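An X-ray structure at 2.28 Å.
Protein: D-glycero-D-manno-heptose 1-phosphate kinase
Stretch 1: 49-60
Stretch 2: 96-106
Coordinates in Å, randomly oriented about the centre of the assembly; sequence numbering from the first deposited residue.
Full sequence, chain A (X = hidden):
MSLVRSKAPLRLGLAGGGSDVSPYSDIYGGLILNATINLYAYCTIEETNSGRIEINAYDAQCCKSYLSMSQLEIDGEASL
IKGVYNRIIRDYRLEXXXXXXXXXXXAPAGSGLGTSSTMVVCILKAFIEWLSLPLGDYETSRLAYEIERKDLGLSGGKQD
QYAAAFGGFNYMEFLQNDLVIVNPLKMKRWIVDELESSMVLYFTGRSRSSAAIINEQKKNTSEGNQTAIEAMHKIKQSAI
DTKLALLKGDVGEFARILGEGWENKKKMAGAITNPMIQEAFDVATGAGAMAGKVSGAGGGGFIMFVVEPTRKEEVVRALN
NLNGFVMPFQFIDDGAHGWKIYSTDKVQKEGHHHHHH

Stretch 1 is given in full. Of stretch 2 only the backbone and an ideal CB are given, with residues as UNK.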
# COMPACT_ATOMS: atom_id res chain seq x y z
N ASN A 49 29.81 -28.81 12.03
CA ASN A 49 31.21 -28.99 11.69
C ASN A 49 31.51 -30.45 11.36
O ASN A 49 32.65 -30.90 11.50
CB ASN A 49 32.11 -28.54 12.85
CG ASN A 49 32.07 -27.04 13.07
OD1 ASN A 49 32.39 -26.26 12.16
ND2 ASN A 49 31.70 -26.62 14.28
N SER A 50 30.49 -31.18 10.91
CA SER A 50 30.65 -32.58 10.57
C SER A 50 31.24 -32.79 9.17
O SER A 50 31.71 -33.88 8.84
CB SER A 50 29.30 -33.30 10.65
OG SER A 50 28.51 -33.04 9.50
N GLY A 51 31.21 -31.74 8.36
CA GLY A 51 31.73 -31.85 7.01
C GLY A 51 30.72 -32.50 6.09
O GLY A 51 31.04 -32.94 4.99
N ARG A 52 29.47 -32.55 6.54
CA ARG A 52 28.41 -33.15 5.74
C ARG A 52 27.29 -32.13 5.48
O ARG A 52 27.28 -31.04 6.04
CB ARG A 52 27.84 -34.37 6.48
CG ARG A 52 27.52 -35.59 5.60
CD ARG A 52 28.76 -36.07 4.83
NE ARG A 52 28.87 -37.53 4.75
CZ ARG A 52 27.97 -38.33 4.18
NH1 ARG A 52 26.87 -37.84 3.63
NH2 ARG A 52 28.18 -39.64 4.16
N ILE A 53 26.36 -32.49 4.60
CA ILE A 53 25.23 -31.64 4.29
C ILE A 53 24.02 -32.55 4.25
O ILE A 53 23.82 -33.31 3.30
CB ILE A 53 25.40 -30.92 2.95
CG1 ILE A 53 24.05 -30.35 2.50
CG2 ILE A 53 25.97 -31.88 1.91
CD1 ILE A 53 24.09 -29.66 1.16
N GLU A 54 23.22 -32.48 5.30
CA GLU A 54 22.05 -33.31 5.45
C GLU A 54 20.76 -32.61 5.02
O GLU A 54 20.45 -31.52 5.49
CB GLU A 54 21.94 -33.74 6.91
CG GLU A 54 23.25 -34.29 7.45
CD GLU A 54 23.18 -34.65 8.92
OE1 GLU A 54 22.32 -35.49 9.28
OE2 GLU A 54 23.99 -34.10 9.71
N ILE A 55 20.02 -33.27 4.13
CA ILE A 55 18.77 -32.74 3.62
C ILE A 55 17.53 -33.56 4.04
O ILE A 55 17.43 -34.75 3.75
CB ILE A 55 18.82 -32.67 2.08
CG1 ILE A 55 19.84 -31.60 1.67
CG2 ILE A 55 17.44 -32.39 1.52
CD1 ILE A 55 20.11 -31.55 0.18
N ASN A 56 16.61 -32.91 4.73
CA ASN A 56 15.38 -33.56 5.16
C ASN A 56 14.21 -32.71 4.66
O ASN A 56 13.67 -31.88 5.39
CB ASN A 56 15.36 -33.70 6.69
CG ASN A 56 14.11 -34.39 7.19
OD1 ASN A 56 13.41 -35.06 6.43
ND2 ASN A 56 13.82 -34.24 8.48
N ALA A 57 13.85 -32.91 3.40
CA ALA A 57 12.78 -32.15 2.76
C ALA A 57 11.48 -32.93 2.56
O ALA A 57 11.33 -33.66 1.59
CB ALA A 57 13.27 -31.62 1.42
N TYR A 58 10.54 -32.73 3.46
CA TYR A 58 9.26 -33.41 3.38
C TYR A 58 8.49 -33.03 2.11
O TYR A 58 7.64 -33.79 1.64
CB TYR A 58 8.42 -33.07 4.63
CG TYR A 58 9.08 -33.54 5.91
CD1 TYR A 58 8.74 -34.76 6.49
CD2 TYR A 58 10.09 -32.79 6.50
CE1 TYR A 58 9.41 -35.23 7.63
CE2 TYR A 58 10.76 -33.25 7.63
CZ TYR A 58 10.42 -34.47 8.19
OH TYR A 58 11.11 -34.93 9.29
N ASP A 59 8.81 -31.87 1.54
CA ASP A 59 8.14 -31.39 0.34
C ASP A 59 8.70 -32.03 -0.93
O ASP A 59 7.95 -32.35 -1.84
CB ASP A 59 8.25 -29.86 0.23
CG ASP A 59 9.68 -29.38 0.28
OD1 ASP A 59 10.36 -29.73 1.26
OD2 ASP A 59 10.11 -28.66 -0.65
N ALA A 60 10.01 -32.20 -0.98
CA ALA A 60 10.64 -32.83 -2.13
C ALA A 60 10.70 -34.34 -1.90
O ALA A 60 11.21 -35.09 -2.73
CB ALA A 60 12.04 -32.27 -2.34
N UNK A 96 32.97 -24.41 0.67
CA UNK A 96 31.97 -25.45 0.93
C UNK A 96 31.33 -25.30 2.31
O UNK A 96 32.00 -24.90 3.28
CB UNK A 96 32.61 -26.83 0.81
N UNK A 97 30.05 -25.62 2.41
CA UNK A 97 29.34 -25.50 3.68
C UNK A 97 28.89 -26.85 4.25
O UNK A 97 28.57 -27.78 3.50
CB UNK A 97 28.12 -24.59 3.50
N UNK A 98 28.85 -26.93 5.58
CA UNK A 98 28.42 -28.14 6.29
C UNK A 98 27.21 -27.76 7.16
O UNK A 98 27.33 -26.96 8.09
CB UNK A 98 29.55 -28.73 7.14
N UNK A 99 26.05 -28.35 6.89
CA UNK A 99 24.86 -27.99 7.65
C UNK A 99 23.73 -28.99 7.52
O UNK A 99 23.75 -29.87 6.67
CB UNK A 99 24.36 -26.61 7.21
N UNK A 100 22.72 -28.81 8.37
CA UNK A 100 21.55 -29.66 8.36
C UNK A 100 20.43 -28.72 7.93
O UNK A 100 20.35 -27.59 8.42
CB UNK A 100 21.29 -30.33 9.71
N UNK A 101 19.59 -29.15 7.00
CA UNK A 101 18.50 -28.31 6.53
C UNK A 101 17.19 -29.08 6.40
O UNK A 101 17.13 -30.11 5.72
CB UNK A 101 18.87 -27.68 5.18
N UNK A 102 16.15 -28.57 7.05
CA UNK A 102 14.84 -29.22 7.03
C UNK A 102 13.82 -28.42 6.24
O UNK A 102 13.82 -27.20 6.27
CB UNK A 102 14.33 -29.43 8.46
N UNK A 103 12.93 -29.11 5.55
CA UNK A 103 11.98 -28.40 4.72
C UNK A 103 10.61 -29.05 4.61
O UNK A 103 10.50 -30.26 4.45
CB UNK A 103 12.57 -28.24 3.32
N UNK A 104 9.56 -28.24 4.69
CA UNK A 104 8.20 -28.74 4.50
C UNK A 104 7.26 -27.60 4.10
O UNK A 104 7.52 -26.44 4.40
CB UNK A 104 7.70 -29.42 5.77
N UNK A 105 6.20 -27.96 3.39
CA UNK A 105 5.22 -27.02 2.87
C UNK A 105 3.82 -27.40 3.36
O UNK A 105 3.60 -28.54 3.75
CB UNK A 105 5.27 -26.99 1.34
N UNK A 106 2.90 -26.45 3.35
CA UNK A 106 1.52 -26.71 3.78
C UNK A 106 0.64 -27.02 2.58
O UNK A 106 -0.57 -27.21 2.72
CB UNK A 106 0.96 -25.51 4.55

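The two segments run side by side as parallel strands, 52-57 against 99-105, with their axes 12° apart and 4.5 Å at closest approach. Backbone hydrogen bonds fix the register, so the visible main chain already sorts the positions of the second strand between the two faces of the sheet.

Position 96 has no atom of the first stretch within 5.5 Å of its ideal CB. Many residues would fit, proline among them; it is Pro96, which makes no contact here. Position 97 is equally unconstrained, its CB directed sideways. A long polar chain is reasonable, and Lys97 leads its end away from the first strand.

Position 98 is more demanding. Its ideal CB lies 3.4 Å from Arg52 O and 3.7 Å from Gly51 N, so an acceptor and a donor sit within reach of a short side chain. Serine, threonine or another small polar residue would suit. The residue is Ser98, with chi1 in t: its OG donates to Arg52 O at 2.9 Å and receives a weak hydrogen bond from Gly51 N at 2.7 Å, tying down the turn that leads into the first strand.

Position 99 has its CB on the side of the sheet that carries Ile53, but 5.4 Å from the nearest atom of stretch 1, Arg52 O. A large apolar chain is needed to reach the isoleucine; leucine, methionine or an aromatic could do so. Phe99 takes the p rotamer and lays a ring face against Ile53, whose CG1 is 4.1 Å from the ring centroid, while Ile53 CD1 approaches Phe99 CZ at 3.5 Å.

At position 100 the CB turns to the other face, 4.5 Å from Glu54 CB. The neighbouring carboxylate favours a basic residue, though polar or beta-branched ones would also fit. Lys100 answers the charge loosely: its NZ is 4.2 Å from Glu54 OE2, beyond salt-bridge range.

Position 101 returns to the face of Ile53 and Ile55, where valine, isoleucine or leucine would be natural. Ile101 packs its CG2 3.9 Å from Ile55 CG1.

Position 102 shares its face with Asn56, and the Tyr58 ring is nearby, its CE2 5.3 Å from the ideal CB. A beta-branched or small polar residue suits this mixed setting. Thr102 places CG2 4.0 Å from Tyr58 CE2, at the ring edge.

Position 103 is crowded: its ideal CB is 3.9 Å from Ala57 CB and 3.4 Å from Asp59 OD1. Compact side chains, serine, threonine, alanine or valine, are favoured. In Thr103 the hydroxyl OG1 turns back in a weak hydrogen bond to Thr102 O, 3.0 Å away.

Position 104 begins near Tyr58 CB, and a residue with an apolar base would suit; Tyr104 brings CB to 3.8 Å from Tyr58 CB, its ring leading away. At 105 the ideal CB points sideways, 4.3 Å from Asp59 CB, so many small or polar residues would fit, as Asn105 does. Position 106 is out of reach of the first stretch, so almost any residue would do; Asp106 makes no contact with it, and its OD2 is hydrogen-bonded elsewhere in the structure.

Stretch 2 96-106: PKSFKITTYND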
# COMPACT_ATOMS: atom_id res chain seq x y z
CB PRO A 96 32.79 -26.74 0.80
CG PRO A 96 33.77 -26.38 -0.27
CD PRO A 96 34.22 -25.00 0.15
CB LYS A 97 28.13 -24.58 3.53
CG LYS A 97 28.23 -23.28 4.31
CD LYS A 97 29.11 -22.26 3.62
CE LYS A 97 29.33 -21.04 4.52
NZ LYS A 97 29.86 -19.86 3.77
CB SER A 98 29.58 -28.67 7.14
OG SER A 98 29.26 -29.90 7.77
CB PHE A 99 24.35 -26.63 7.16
CG PHE A 99 23.95 -26.64 5.71
CD1 PHE A 99 22.65 -26.96 5.34
CD2 PHE A 99 24.89 -26.40 4.71
CE1 PHE A 99 22.29 -27.03 3.99
CE2 PHE A 99 24.55 -26.48 3.36
CZ PHE A 99 23.24 -26.79 3.00
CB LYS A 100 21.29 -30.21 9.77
CG LYS A 100 20.26 -31.33 9.84
CD LYS A 100 19.91 -31.73 11.29
CE LYS A 100 21.07 -32.39 12.05
NZ LYS A 100 22.18 -31.46 12.42
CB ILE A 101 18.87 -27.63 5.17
CG1 ILE A 101 17.72 -26.73 4.72
CG2 ILE A 101 19.20 -28.68 4.13
CD1 ILE A 101 17.97 -26.02 3.41
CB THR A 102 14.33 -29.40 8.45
OG1 THR A 102 15.29 -30.18 9.17
CG2 THR A 102 12.98 -30.09 8.46
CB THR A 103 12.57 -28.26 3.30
OG1 THR A 103 13.63 -27.30 3.31
CG2 THR A 103 11.54 -27.82 2.34
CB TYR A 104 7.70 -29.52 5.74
CG TYR A 104 7.26 -28.73 6.94
CD1 TYR A 104 5.95 -28.26 7.06
CD2 TYR A 104 8.15 -28.49 8.00
CE1 TYR A 104 5.53 -27.55 8.20
CE2 TYR A 104 7.74 -27.79 9.14
CZ TYR A 104 6.43 -27.32 9.23
OH TYR A 104 6.04 -26.60 10.35
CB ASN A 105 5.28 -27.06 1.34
CG ASN A 105 4.77 -25.80 0.68
OD1 ASN A 105 3.56 -25.53 0.68
ND2 ASN A 105 5.68 -25.00 0.12
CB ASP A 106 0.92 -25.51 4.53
CG ASP A 106 1.52 -25.32 5.91
OD1 ASP A 106 1.88 -26.33 6.55
OD2 ASP A 106 1.60 -24.15 6.36
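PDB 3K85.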